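PDB 5V0T: alpha,alpha-trehalose-phosphate synthase (UDP-forming) from Burkholderia xenovorans, which belongs to glycosyltransferase family 20 and has the GT-B fold, holding 6-O-phosphono-alpha-D-glucopyranose and uridine-5'-diphosphate in this structure. Local coordinates for residues 113-118 with 142-147. Residues are numbered along the deposited sequence; the frame is centred on the assembly and turned at random.
Sequences EGYWRV and HLIPFA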
loop_
_atom_site.group_PDB
_atom_site.type_symbol
_atom_site.label_atom_id
_atom_site.label_comp_id
_atom_site.label_asym_id
_atom_site.label_seq_id
_atom_site.Cartn_x
_atom_site.Cartn_y
_atom_site.Cartn_z
ATOM N N GLU A 113 -9.259 18.695 14.177
ATOM C CA GLU A 113 -8.409 19.499 15.055
ATOM C C GLU A 113 -7.401 18.635 15.802
ATOM O O GLU A 113 -6.239 19.024 15.959
ATOM C CB GLU A 113 -9.259 20.282 16.050
ATOM C CG GLU A 113 -10.029 21.418 15.439
ATOM C CD GLU A 113 -10.998 22.035 16.425
ATOM O OE1 GLU A 113 -11.928 22.728 15.967
ATOM O OE2 GLU A 113 -10.831 21.818 17.651
ATOM N N GLY A 114 -7.830 17.467 16.285
ATOM C CA GLY A 114 -6.900 16.568 16.954
ATOM C C GLY A 114 -5.840 16.015 16.014
ATOM O O GLY A 114 -4.671 15.886 16.389
ATOM N N TYR A 115 -6.235 15.677 14.786
ATOM C CA TYR A 115 -5.283 15.323 13.738
ATOM C C TYR A 115 -4.195 16.380 13.600
ATOM O O TYR A 115 -2.998 16.063 13.558
ATOM C CB TYR A 115 -6.047 15.152 12.428
ATOM C CG TYR A 115 -5.236 14.972 11.159
ATOM C CD1 TYR A 115 -4.805 13.711 10.766
ATOM C CD2 TYR A 115 -4.956 16.052 10.324
ATOM C CE1 TYR A 115 -4.103 13.519 9.572
ATOM C CE2 TYR A 115 -4.247 15.875 9.130
ATOM C CZ TYR A 115 -3.825 14.606 8.764
ATOM O OH TYR A 115 -3.134 14.406 7.581
ATOM N N TRP A 116 -4.602 17.648 13.512
ATOM C CA TRP A 116 -3.642 18.743 13.427
ATOM C C TRP A 116 -2.800 18.837 14.691
ATOM O O TRP A 116 -1.586 19.071 14.627
ATOM C CB TRP A 116 -4.381 20.071 13.199
ATOM C CG TRP A 116 -3.678 20.958 12.233
ATOM C CD1 TRP A 116 -2.847 22.009 12.517
ATOM C CD2 TRP A 116 -3.711 20.842 10.812
ATOM N NE1 TRP A 116 -2.377 22.564 11.345
ATOM C CE2 TRP A 116 -2.891 21.864 10.287
ATOM C CE3 TRP A 116 -4.367 19.976 9.928
ATOM C CZ2 TRP A 116 -2.714 22.047 8.920
ATOM C CZ3 TRP A 116 -4.195 20.158 8.576
ATOM C CH2 TRP A 116 -3.375 21.191 8.081
ATOM N N ARG A 117 -3.436 18.679 15.853
ATOM C CA ARG A 117 -2.724 18.773 17.125
ATOM C C ARG A 117 -1.709 17.646 17.289
ATOM O O ARG A 117 -0.590 17.875 17.764
ATOM C CB ARG A 117 -3.735 18.771 18.279
ATOM C CG ARG A 117 -3.111 18.860 19.677
ATOM C CD ARG A 117 -4.138 18.647 20.800
ATOM N NE ARG A 117 -4.590 17.258 20.834
ATOM C CZ ARG A 117 -5.809 16.861 20.493
ATOM N NH1 ARG A 117 -6.719 17.754 20.120
ATOM N NH2 ARG A 117 -6.124 15.571 20.538
ATOM N N VAL A 118 -2.074 16.417 16.907
ATOM C CA VAL A 118 -1.156 15.293 17.069
ATOM C C VAL A 118 0.052 15.447 16.149
ATOM O O VAL A 118 1.185 15.153 16.543
ATOM C CB VAL A 118 -1.903 13.965 16.834
ATOM C CG1 VAL A 118 -0.930 12.782 16.721
ATOM C CG2 VAL A 118 -2.895 13.748 17.962
ATOM N N HIS A 142 -1.301 10.302 7.118
ATOM C CA HIS A 142 -1.440 10.713 8.516
ATOM C C HIS A 142 -0.692 11.999 8.800
ATOM O O HIS A 142 -1.028 12.725 9.747
ATOM C CB HIS A 142 -0.902 9.631 9.459
ATOM C CG HIS A 142 -1.287 8.243 9.077
ATOM N ND1 HIS A 142 -0.671 7.553 8.052
ATOM C CD2 HIS A 142 -2.217 7.403 9.593
ATOM C CE1 HIS A 142 -1.222 6.358 7.938
ATOM N NE2 HIS A 142 -2.157 6.239 8.865
ATOM N N LEU A 143 0.336 12.289 8.014
ATOM C CA LEU A 143 1.352 13.269 8.394
ATOM C C LEU A 143 1.445 14.423 7.393
ATOM O O LEU A 143 2.478 15.087 7.291
ATOM C CB LEU A 143 2.702 12.564 8.580
ATOM C CG LEU A 143 2.671 11.514 9.701
ATOM C CD1 LEU A 143 3.930 10.675 9.691
ATOM C CD2 LEU A 143 2.501 12.194 11.058
ATOM N N ILE A 144 0.354 14.689 6.672
ATOM C CA ILE A 144 0.292 15.827 5.742
ATOM C C ILE A 144 0.672 17.153 6.410
ATOM O O ILE A 144 1.396 17.941 5.783
ATOM C CB ILE A 144 -1.094 15.901 5.087
ATOM C CG1 ILE A 144 -1.249 14.749 4.075
ATOM C CG2 ILE A 144 -1.339 17.283 4.413
ATOM C CD1 ILE A 144 -2.708 14.521 3.589
ATOM N N PRO A 145 0.257 17.459 7.648
ATOM C CA PRO A 145 0.643 18.741 8.270
ATOM C C PRO A 145 2.048 18.791 8.854
ATOM O O PRO A 145 2.384 19.797 9.479
ATOM C CB PRO A 145 -0.390 18.908 9.405
ATOM C CG PRO A 145 -1.499 17.913 9.094
ATOM C CD PRO A 145 -0.776 16.771 8.443
ATOM N N PHE A 146 2.878 17.758 8.663
ATOM C CA PHE A 146 4.098 17.610 9.454
ATOM C C PHE A 146 5.156 18.650 9.100
ATOM O O PHE A 146 5.837 19.162 9.992
ATOM C CB PHE A 146 4.675 16.202 9.279
ATOM C CG PHE A 146 5.539 15.759 10.426
ATOM C CD1 PHE A 146 4.970 15.304 11.607
ATOM C CD2 PHE A 146 6.923 15.792 10.329
ATOM C CE1 PHE A 146 5.769 14.894 12.674
ATOM C CE2 PHE A 146 7.729 15.382 11.399
ATOM C CZ PHE A 146 7.145 14.938 12.571
ATOM N N ALA A 147 5.352 18.947 7.810
ATOM C CA ALA A 147 6.355 19.953 7.456
ATOM C C ALA A 147 5.972 21.311 8.020
ATOM O O ALA A 147 6.819 22.034 8.563
ATOM C CB ALA A 147 6.526 20.051 5.943
#
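The pyrrolidine ring of P145 sits in the angle between the aromatic rings of Y115 and W116, two consecutive residues of helix 109-126, and this packing, a CH-pi contact with the indole and an apolar contact with the phenol, illustrates how a helix can be joined to a turn without a direct hydrogen bond between the two segments. CG of P145 lies over one face of the indole, 3.7 Å from the centroid of its six-membered ring and 19° off the ring normal, while CB rests above the same face, toward its rim. The same CG also meets CE2 of Y115 at 3.4 Å, the tyrosine and proline side chains crossing at about a right angle.

The packing continues to the tyrosine hydroxyl. A chi1 of 172°, with CG anti to the backbone N, brings the phenol tip into van der Waals contact with the turn, its OH lying 3.4 Å from CD of P145 and 3.6 Å from CB of I144. L182 of helix 179-186 touches both Y115 and I144.

The polar contacts centre on N119 and the tyrosine hydroxyl. The carbonyl O of H142 approaches CE1 of Y115 obliquely at 3.2 Å and accepts a hydrogen bond from ND2 of N119, which also bonds to the O of Y115; the tyrosine OH is hydrogen-bonded to the O of Y141. A type I turn from L143 to F146, closed by the 3.0 Å bond from F146 N to L143 O, presents P145 as N-cap of helix 146-152.

CB of H142 points away from segment 113-118, and its side chain touches 6-O-phosphono-alpha-D-glucopyranose. The chemistry therefore implies a division of labour: proline and aromatic carbons form the interface, N119 ties its two backbones together, and the buried tyrosine hydroxyl is satisfied by a main-chain carbonyl immediately before the pocket histidine.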